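Local coordinates for protein single-stranded-DNA-specific exonuclease RecJ (Thermus thermophilus, PDB 2ZXR) that degrades single-stranded DNA in the 5' to 3' direction as a divalent-cation-dependent exonuclease, with no detectable activity on single-stranded RNA, at residues G367-L372 with E396-A401; A331-D336 with P358-A363; S376-L381 with L389-H394. All blocks are in the same frame, centred on the assembly; numbering follows the deposited sequence.

Contact 1: G367-L372 with E396-A401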
loop_
_atom_site.group_PDB
_atom_site.type_symbol
_atom_site.label_atom_id
_atom_site.label_comp_id
_atom_site.label_asym_id
_atom_site.label_seq_id
_atom_site.Cartn_x
_atom_site.Cartn_y
_atom_site.Cartn_z
ATOM N N GLY A 367 14.738 -23.318 6.442
ATOM C CA GLY A 367 13.370 -23.154 5.995
ATOM C C GLY A 367 12.861 -21.728 6.061
ATOM O O GLY A 367 13.230 -20.957 6.948
ATOM N N THR A 368 11.989 -21.382 5.122
ATOM C CA THR A 368 11.427 -20.054 5.104
ATOM C C THR A 368 9.937 -20.179 4.944
ATOM O O THR A 368 9.465 -21.103 4.289
ATOM C CB THR A 368 11.962 -19.223 3.925
ATOM O OG1 THR A 368 11.493 -17.878 4.063
ATOM C CG2 THR A 368 11.422 -19.766 2.583
ATOM N N VAL A 369 9.201 -19.245 5.532
ATOM C CA VAL A 369 7.747 -19.232 5.437
ATOM C C VAL A 369 7.244 -17.823 5.106
ATOM O O VAL A 369 7.755 -16.846 5.644
ATOM C CB VAL A 369 7.063 -19.587 6.788
ATOM C CG1 VAL A 369 5.555 -19.648 6.579
ATOM C CG2 VAL A 369 7.584 -20.928 7.350
ATOM N N ARG A 370 6.263 -17.734 4.211
ATOM C CA ARG A 370 5.594 -16.487 3.894
ATOM C C ARG A 370 4.149 -16.902 4.013
ATOM O O ARG A 370 3.747 -17.934 3.472
ATOM C CB ARG A 370 5.888 -15.982 2.462
ATOM C CG ARG A 370 7.325 -15.446 2.270
ATOM C CD ARG A 370 7.630 -14.234 3.176
ATOM N NE ARG A 370 9.032 -13.798 3.087
ATOM C CZ ARG A 370 10.054 -14.370 3.730
ATOM N NH1 ARG A 370 9.868 -15.417 4.546
ATOM N NH2 ARG A 370 11.285 -13.909 3.539
ATOM N N SER A 371 3.365 -16.122 4.736
ATOM C CA SER A 371 1.969 -16.448 4.903
ATOM C C SER A 371 1.110 -15.196 4.794
ATOM O O SER A 371 1.620 -14.080 4.625
ATOM C CB SER A 371 1.743 -17.110 6.269
ATOM O OG SER A 371 0.433 -17.669 6.357
ATOM N N LEU A 372 -0.201 -15.394 4.905
ATOM C CA LEU A 372 -1.154 -14.294 4.803
ATOM C C LEU A 372 -2.451 -14.720 5.442
ATOM O O LEU A 372 -2.562 -15.803 6.006
ATOM C CB LEU A 372 -1.484 -14.010 3.333
ATOM C CG LEU A 372 -2.418 -15.023 2.632
ATOM C CD1 LEU A 372 -2.782 -14.506 1.228
ATOM C CD2 LEU A 372 -1.746 -16.409 2.500
ATOM N N GLU A 396 3.391 -13.042 9.203
ATOM C CA GLU A 396 3.525 -13.048 7.751
ATOM C C GLU A 396 4.813 -13.655 7.212
ATOM O O GLU A 396 4.927 -13.939 6.016
ATOM C CB GLU A 396 3.358 -11.613 7.217
ATOM C CG GLU A 396 2.108 -10.904 7.775
ATOM C CD GLU A 396 1.756 -9.605 7.040
ATOM O OE1 GLU A 396 0.763 -8.929 7.437
ATOM O OE2 GLU A 396 2.461 -9.256 6.061
ATOM N N ALA A 397 5.783 -13.858 8.091
ATOM C CA ALA A 397 7.060 -14.407 7.660
ATOM C C ALA A 397 7.711 -15.104 8.821
ATOM O O ALA A 397 7.620 -14.632 9.957
ATOM C CB ALA A 397 7.966 -13.292 7.165
ATOM N N ALA A 398 8.386 -16.219 8.550
ATOM C CA ALA A 398 9.047 -16.960 9.626
ATOM C C ALA A 398 10.202 -17.747 9.055
ATOM O O ALA A 398 10.286 -17.931 7.853
ATOM C CB ALA A 398 8.040 -17.900 10.331
ATOM N N GLY A 399 11.100 -18.198 9.910
ATOM C CA GLY A 399 12.240 -18.952 9.430
ATOM C C GLY A 399 12.488 -20.133 10.353
ATOM O O GLY A 399 12.052 -20.121 11.511
ATOM N N PHE A 400 13.174 -21.154 9.851
ATOM C CA PHE A 400 13.471 -22.314 10.673
ATOM C C PHE A 400 14.613 -23.112 10.100
ATOM O O PHE A 400 15.149 -22.772 9.054
ATOM C CB PHE A 400 12.215 -23.198 10.848
ATOM C CG PHE A 400 11.627 -23.752 9.554
ATOM C CD1 PHE A 400 11.896 -25.068 9.152
ATOM C CD2 PHE A 400 10.781 -22.978 8.762
ATOM C CE1 PHE A 400 11.315 -25.606 7.967
ATOM C CE2 PHE A 400 10.210 -23.498 7.590
ATOM C CZ PHE A 400 10.479 -24.821 7.192
ATOM N N ALA A 401 15.026 -24.144 10.828
ATOM C CA ALA A 401 16.061 -25.040 10.373
ATOM C C ALA A 401 15.437 -26.399 10.686
ATOM O O ALA A 401 14.631 -26.520 11.625
ATOM C CB ALA A 401 17.366 -24.826 11.151
#
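Val369 O is gripped by two donors, Ala398 N of the facing strand at 3.0 Å and the guanidinium of the neighbouring Arg370. Arg370 NH1 lies 2.8 Å from Val369 O, and the two donors come from opposite faces of that carbonyl plane. The acceptor is nearly in the guanidinium plane. Arg370 CG lies anti to the carbonyl carbon, beside the backbone N (chi1 -72°), and the chain bends at chi2; the guanidinium ends at Val369 O. One face of the guanidinium lies against Ala397 CB, 3.9 Å from NH1. Arg370 also touches helix 341-355, through Ala348, Ser349 and Leu352.

Residues 367-370 and 397-401 are antiparallel neighbours in the mixed sheet of the DHHA1 domain. Gly367-Phe400 and Val369-Ala398 are hydrogen-bonded pairs; Thr368-Gly399 and Arg370-Ala397 are non-hydrogen-bonded pairs. Ser371 N adds a bond to Glu396 O just past the strand.

On the face that carries Val369 and Phe400, the aromatic ring folds over Gly367. Phe400 CG stands between the backbone N and the carbonyl carbon (chi1 60°). Gly367 CA lies over the ring centre as a CH-pi contact, 3.5 Å from the centroid. The ring occupies the place a beta carbon of residue 367 would take, and glycine leaves it clear. Val369 CG2 meets the ring edge at Phe400 CE2, 3.7 Å away, and the two side chains cross at about a right angle. Leu381 of helix 377-383 touches Val369, Ala398 and Phe400 on this same face.

Contact 2: A331-D336 with P358-A363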
loop_
_atom_site.group_PDB
_atom_site.type_symbol
_atom_site.label_atom_id
_atom_site.label_comp_id
_atom_site.label_asym_id
_atom_site.label_seq_id
_atom_site.Cartn_x
_atom_site.Cartn_y
_atom_site.Cartn_z
ATOM N N ALA A 331 -1.836 -25.240 1.889
ATOM C CA ALA A 331 -0.485 -24.761 2.134
ATOM C C ALA A 331 0.435 -25.367 1.099
ATOM O O ALA A 331 0.302 -26.533 0.765
ATOM C CB ALA A 331 -0.029 -25.142 3.534
ATOM N N ILE A 332 1.343 -24.556 0.563
ATOM C CA ILE A 332 2.299 -25.019 -0.418
ATOM C C ILE A 332 3.598 -25.286 0.359
ATOM O O ILE A 332 4.133 -24.402 1.044
ATOM C CB ILE A 332 2.456 -23.970 -1.520
ATOM C CG1 ILE A 332 1.100 -23.805 -2.208
ATOM C CG2 ILE A 332 3.488 -24.400 -2.543
ATOM C CD1 ILE A 332 1.103 -22.805 -3.340
ATOM N N VAL A 333 4.074 -26.528 0.281
ATOM C CA VAL A 333 5.258 -26.928 1.021
ATOM C C VAL A 333 6.184 -27.630 0.065
ATOM O O VAL A 333 5.902 -28.722 -0.412
ATOM C CB VAL A 333 4.862 -27.857 2.215
ATOM C CG1 VAL A 333 6.044 -28.049 3.175
ATOM C CG2 VAL A 333 3.685 -27.252 2.958
ATOM N N LEU A 334 7.304 -26.989 -0.225
ATOM C CA LEU A 334 8.234 -27.551 -1.180
ATOM C C LEU A 334 9.641 -27.655 -0.639
ATOM O O LEU A 334 10.064 -26.875 0.214
ATOM C CB LEU A 334 8.202 -26.708 -2.456
ATOM C CG LEU A 334 6.760 -26.460 -2.926
ATOM C CD1 LEU A 334 6.721 -25.348 -3.991
ATOM C CD2 LEU A 334 6.185 -27.764 -3.480
ATOM N N LEU A 335 10.348 -28.642 -1.167
ATOM C CA LEU A 335 11.706 -28.951 -0.790
ATOM C C LEU A 335 12.579 -28.804 -2.016
ATOM O O LEU A 335 12.235 -29.309 -3.077
ATOM C CB LEU A 335 11.786 -30.408 -0.300
ATOM C CG LEU A 335 13.179 -30.987 -0.037
ATOM C CD1 LEU A 335 13.823 -30.265 1.168
ATOM C CD2 LEU A 335 13.073 -32.504 0.257
ATOM N N ASP A 336 13.702 -28.114 -1.868
ATOM C CA ASP A 336 14.645 -27.946 -2.959
ATOM C C ASP A 336 16.011 -28.109 -2.302
ATOM O O ASP A 336 16.670 -27.130 -1.928
ATOM C CB ASP A 336 14.485 -26.572 -3.613
ATOM C CG ASP A 336 15.425 -26.375 -4.776
ATOM O OD1 ASP A 336 16.043 -27.368 -5.215
ATOM O OD2 ASP A 336 15.554 -25.233 -5.250
ATOM N N PRO A 358 -0.322 -19.892 1.977
ATOM C CA PRO A 358 0.880 -19.811 2.807
ATOM C C PRO A 358 1.941 -20.643 2.068
ATOM O O PRO A 358 1.601 -21.647 1.417
ATOM C CB PRO A 358 0.442 -20.469 4.115
ATOM C CG PRO A 358 -1.048 -20.289 4.134
ATOM C CD PRO A 358 -1.442 -20.517 2.704
ATOM N N VAL A 359 3.206 -20.236 2.127
ATOM C CA VAL A 359 4.240 -20.998 1.444
ATOM C C VAL A 359 5.378 -21.279 2.397
ATOM O O VAL A 359 5.819 -20.403 3.155
ATOM C CB VAL A 359 4.757 -20.258 0.172
ATOM C CG1 VAL A 359 5.918 -21.033 -0.489
ATOM C CG2 VAL A 359 3.617 -20.128 -0.831
ATOM N N PHE A 360 5.805 -22.540 2.381
ATOM C CA PHE A 360 6.887 -23.058 3.198
ATOM C C PHE A 360 7.887 -23.681 2.222
ATOM O O PHE A 360 7.528 -24.563 1.440
ATOM C CB PHE A 360 6.391 -24.175 4.134
ATOM C CG PHE A 360 5.294 -23.759 5.068
ATOM C CD1 PHE A 360 4.019 -23.455 4.582
ATOM C CD2 PHE A 360 5.542 -23.641 6.423
ATOM C CE1 PHE A 360 3.001 -23.030 5.446
ATOM C CE2 PHE A 360 4.545 -23.217 7.289
ATOM C CZ PHE A 360 3.271 -22.908 6.800
ATOM N N LEU A 361 9.134 -23.237 2.282
ATOM C CA LEU A 361 10.193 -23.750 1.421
ATOM C C LEU A 361 11.348 -24.188 2.301
ATOM O O LEU A 361 11.669 -23.526 3.316
ATOM C CB LEU A 361 10.698 -22.645 0.481
ATOM C CG LEU A 361 10.108 -22.497 -0.925
ATOM C CD1 LEU A 361 8.651 -22.913 -0.969
ATOM C CD2 LEU A 361 10.343 -21.060 -1.408
ATOM N N VAL A 362 11.972 -25.294 1.914
ATOM C CA VAL A 362 13.112 -25.845 2.641
ATOM C C VAL A 362 14.212 -26.041 1.623
ATOM O O VAL A 362 13.957 -26.547 0.535
ATOM C CB VAL A 362 12.784 -27.222 3.242
ATOM C CG1 VAL A 362 14.035 -27.815 3.905
ATOM C CG2 VAL A 362 11.660 -27.097 4.247
ATOM N N ALA A 363 15.423 -25.621 1.949
ATOM C CA ALA A 363 16.560 -25.794 1.033
ATOM C C ALA A 363 17.771 -25.922 1.900
ATOM O O ALA A 363 17.998 -25.081 2.768
ATOM C CB ALA A 363 16.724 -24.601 0.108
#
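Val333 has CG1 anti to its backbone N (chi1 -168°), which sets this methyl 4.0 Å from Phe360 CB. Phe360 CG lies anti to the carbonyl carbon, beside its own backbone N (chi1 -59°). The other methyl, Val333 CG2, approaches ring atom CD1 of Phe360. These are facing residues of strands 332-335 and 359-363, the two parallel strands of a beta-alpha-beta unit whose crossover is helix 341-355. The unit belongs to the DHHA1 domain, and strand 332-335 is the outermost strand on this side of its sheet.

Five backbone hydrogen bonds join the strands in the parallel pattern. Ile332 N bonds to Pro358 O, and Phe360 N to Ile332 O at 2.8 Å. Leu334 N donates to Phe360 O and Val362 N to Leu334 O, and Asp336 N closes the ladder on Val362 O. The register is direct, from Ala331 beside Pro358 to Asp336 beside Ala363.

Both faces of the pair are apolar. On the face of Val333 and Phe360, Leu335 CD1 rests 3.7 Å from Val362 CG1. Just before the strand, Ala331 CB is 4.2 Å from Phe360 CE1. Helix 407-419 covers this side, with Phe407 against Val333 and Leu335, and Val414 against Val333. On the other face Ile332 CB meets Val359 CG2 at 4.1 Å, and Leu334 CB meets Leu361 CD1. Here helix 341-355 packs back on its own strands, with Thr355 on Ile332, Ile351 on Val359 and Met344 on Leu361, and helix 293-321 reaches Leu334 through Leu321. At the edge of the Phe360 ring, in its plane, lies Ile332 O, 3.7 Å from Phe360 CD1.

Contact 3: S376-L381 with L389-H394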
loop_
_atom_site.group_PDB
_atom_site.type_symbol
_atom_site.label_atom_id
_atom_site.label_comp_id
_atom_site.label_asym_id
_atom_site.label_seq_id
_atom_site.Cartn_x
_atom_site.Cartn_y
_atom_site.Cartn_z
ATOM N N SER A 376 -1.182 -17.679 10.435
ATOM C CA SER A 376 0.043 -17.186 11.022
ATOM C C SER A 376 1.223 -18.109 10.714
ATOM O O SER A 376 1.192 -19.321 11.004
ATOM C CB SER A 376 -0.133 -17.047 12.533
ATOM O OG SER A 376 1.109 -16.777 13.152
ATOM N N ALA A 377 2.257 -17.510 10.128
ATOM C CA ALA A 377 3.469 -18.209 9.758
ATOM C C ALA A 377 4.112 -18.912 10.950
ATOM O O ALA A 377 4.291 -20.140 10.940
ATOM C CB ALA A 377 4.473 -17.225 9.131
ATOM N N VAL A 378 4.431 -18.136 11.982
ATOM C CA VAL A 378 5.096 -18.691 13.136
ATOM C C VAL A 378 4.243 -19.670 13.938
ATOM O O VAL A 378 4.778 -20.596 14.546
ATOM C CB VAL A 378 5.676 -17.555 14.039
ATOM C CG1 VAL A 378 4.555 -16.734 14.701
ATOM C CG2 VAL A 378 6.602 -18.144 15.069
ATOM N N GLU A 379 2.926 -19.496 13.932
ATOM C CA GLU A 379 2.061 -20.419 14.667
ATOM C C GLU A 379 1.975 -21.744 13.895
ATOM O O GLU A 379 1.802 -22.803 14.486
ATOM C CB GLU A 379 0.654 -19.824 14.874
ATOM C CG GLU A 379 0.580 -18.725 15.936
ATOM C CD GLU A 379 1.097 -19.175 17.313
ATOM O OE1 GLU A 379 0.564 -20.170 17.863
ATOM O OE2 GLU A 379 2.042 -18.533 17.846
ATOM N N ALA A 380 2.101 -21.681 12.575
ATOM C CA ALA A 380 2.061 -22.895 11.755
ATOM C C ALA A 380 3.317 -23.727 12.072
ATOM O O ALA A 380 3.262 -24.961 12.164
ATOM C CB ALA A 380 2.027 -22.530 10.286
ATOM N N LEU A 381 4.440 -23.042 12.263
ATOM C CA LEU A 381 5.679 -23.722 12.601
ATOM C C LEU A 381 5.539 -24.276 14.014
ATOM O O LEU A 381 6.012 -25.378 14.314
ATOM C CB LEU A 381 6.878 -22.765 12.540
ATOM C CG LEU A 381 7.241 -22.202 11.157
ATOM C CD1 LEU A 381 8.578 -21.422 11.259
ATOM C CD2 LEU A 381 7.360 -23.342 10.134
ATOM N N LEU A 389 14.723 -27.894 14.354
ATOM C CA LEU A 389 15.931 -27.670 15.125
ATOM C C LEU A 389 15.819 -26.311 15.806
ATOM O O LEU A 389 16.407 -26.071 16.868
ATOM C CB LEU A 389 17.155 -27.703 14.202
ATOM C CG LEU A 389 17.364 -29.077 13.570
ATOM C CD1 LEU A 389 18.509 -29.032 12.562
ATOM C CD2 LEU A 389 17.653 -30.104 14.706
ATOM N N ARG A 390 15.068 -25.413 15.179
ATOM C CA ARG A 390 14.854 -24.079 15.720
ATOM C C ARG A 390 13.970 -23.340 14.737
ATOM O O ARG A 390 13.902 -23.705 13.553
ATOM C CB ARG A 390 16.174 -23.336 15.868
ATOM C CG ARG A 390 17.039 -23.434 14.638
ATOM C CD ARG A 390 17.817 -22.170 14.424
ATOM N NE ARG A 390 17.529 -21.581 13.114
ATOM C CZ ARG A 390 18.429 -21.445 12.140
ATOM N NH1 ARG A 390 19.677 -21.865 12.329
ATOM N NH2 ARG A 390 18.090 -20.875 10.982
ATOM N N TYR A 391 13.283 -22.315 15.227
ATOM C CA TYR A 391 12.400 -21.526 14.378
ATOM C C TYR A 391 12.030 -20.221 15.069
ATOM O O TYR A 391 12.185 -20.081 16.294
ATOM C CB TYR A 391 11.125 -22.303 14.067
ATOM C CG TYR A 391 10.139 -22.400 15.217
ATOM C CD1 TYR A 391 10.396 -23.211 16.326
ATOM C CD2 TYR A 391 8.926 -21.711 15.175
ATOM C CE1 TYR A 391 9.464 -23.338 17.360
ATOM C CE2 TYR A 391 7.979 -21.826 16.200
ATOM C CZ TYR A 391 8.252 -22.643 17.289
ATOM O OH TYR A 391 7.308 -22.774 18.292
ATOM N N GLY A 392 11.529 -19.281 14.280
ATOM C CA GLY A 392 11.114 -18.001 14.817
ATOM C C GLY A 392 10.428 -17.185 13.741
ATOM O O GLY A 392 10.479 -17.545 12.568
ATOM N N GLY A 393 9.778 -16.092 14.134
ATOM C CA GLY A 393 9.111 -15.259 13.156
ATOM C C GLY A 393 7.811 -14.667 13.664
ATOM O O GLY A 393 7.548 -14.660 14.870
ATOM N N HIS A 394 6.998 -14.190 12.730
ATOM C CA HIS A 394 5.731 -13.564 13.049
ATOM C C HIS A 394 4.641 -14.090 12.129
ATOM O O HIS A 394 4.819 -15.097 11.442
ATOM C CB HIS A 394 5.843 -12.031 12.911
ATOM C CG HIS A 394 6.390 -11.574 11.588
ATOM N ND1 HIS A 394 7.747 -11.483 11.328
ATOM C CD2 HIS A 394 5.767 -11.210 10.444
ATOM C CE1 HIS A 394 7.930 -11.083 10.081
ATOM N NE2 HIS A 394 6.744 -10.911 9.524
#
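Tyr391 and Leu381 form the apolar end of a helix-on-strand packing contact in the DHHA1 domain. Helix 377-383 lies against strand 390-393, the outermost strand on its side of the mixed sheet. The helix and strand axes run nearly antiparallel and approach to 7.8 Å. Leu381 CB comes to 3.5 Å from Tyr391 CD2, and the two side chains slide past each other in opposite directions. Tyr391 CG stands between the backbone N and the carbonyl carbon (chi1 74°), and Leu381 O lies over one face of the ring. Tyr391 OH is hydrogen-bonded to Arg382 NE.

Toward the start of the helix the backbones close up. Val378 CB packs 3.5 Å from Gly393 O, and Val378 CG2 also borders Tyr391 CE2, at 4.1 Å. The backbone angles of Gly393 call for a residue without a beta carbon. Ser376 OG, at the N-cap, accepts a weak bond from Glu379 N. The side chain of His394 is about 10 Å from the bound magnesium ion.

Val378 N donates to His394 O at 3.1 Å, from above the carbonyl plane. This first-turn N-H is thus satisfied from beyond the strand, while the side-chain packing between helix and strand is mainly apolar.

In the fold
All three contacts lie within the DHHA1 domain and reach one mixed sheet, ordered 332-335, 359-363, 366-370, 397-401, 390-393. Contact 2 comes first along the chain and joins the first two strands. Contact 1 joins strands 366-370 and 397-401; strands 359-363 and 366-370, neighbours in the sheet, link it to contact 2. Contact 3 is nested inside the chain loop that contact 1 closes. Between centres, contacts 1 and 2 are about 9 Å apart, contacts 1 and 3 about 6 Å, and contacts 2 and 3 about 13 Å. Helix 377-383, part of contact 3, also packs on Phe360 of contact 2 through Ala380 and Leu381. The sheet thus runs from contact 2, away from the annotated sites, to the strands nearer the metal site.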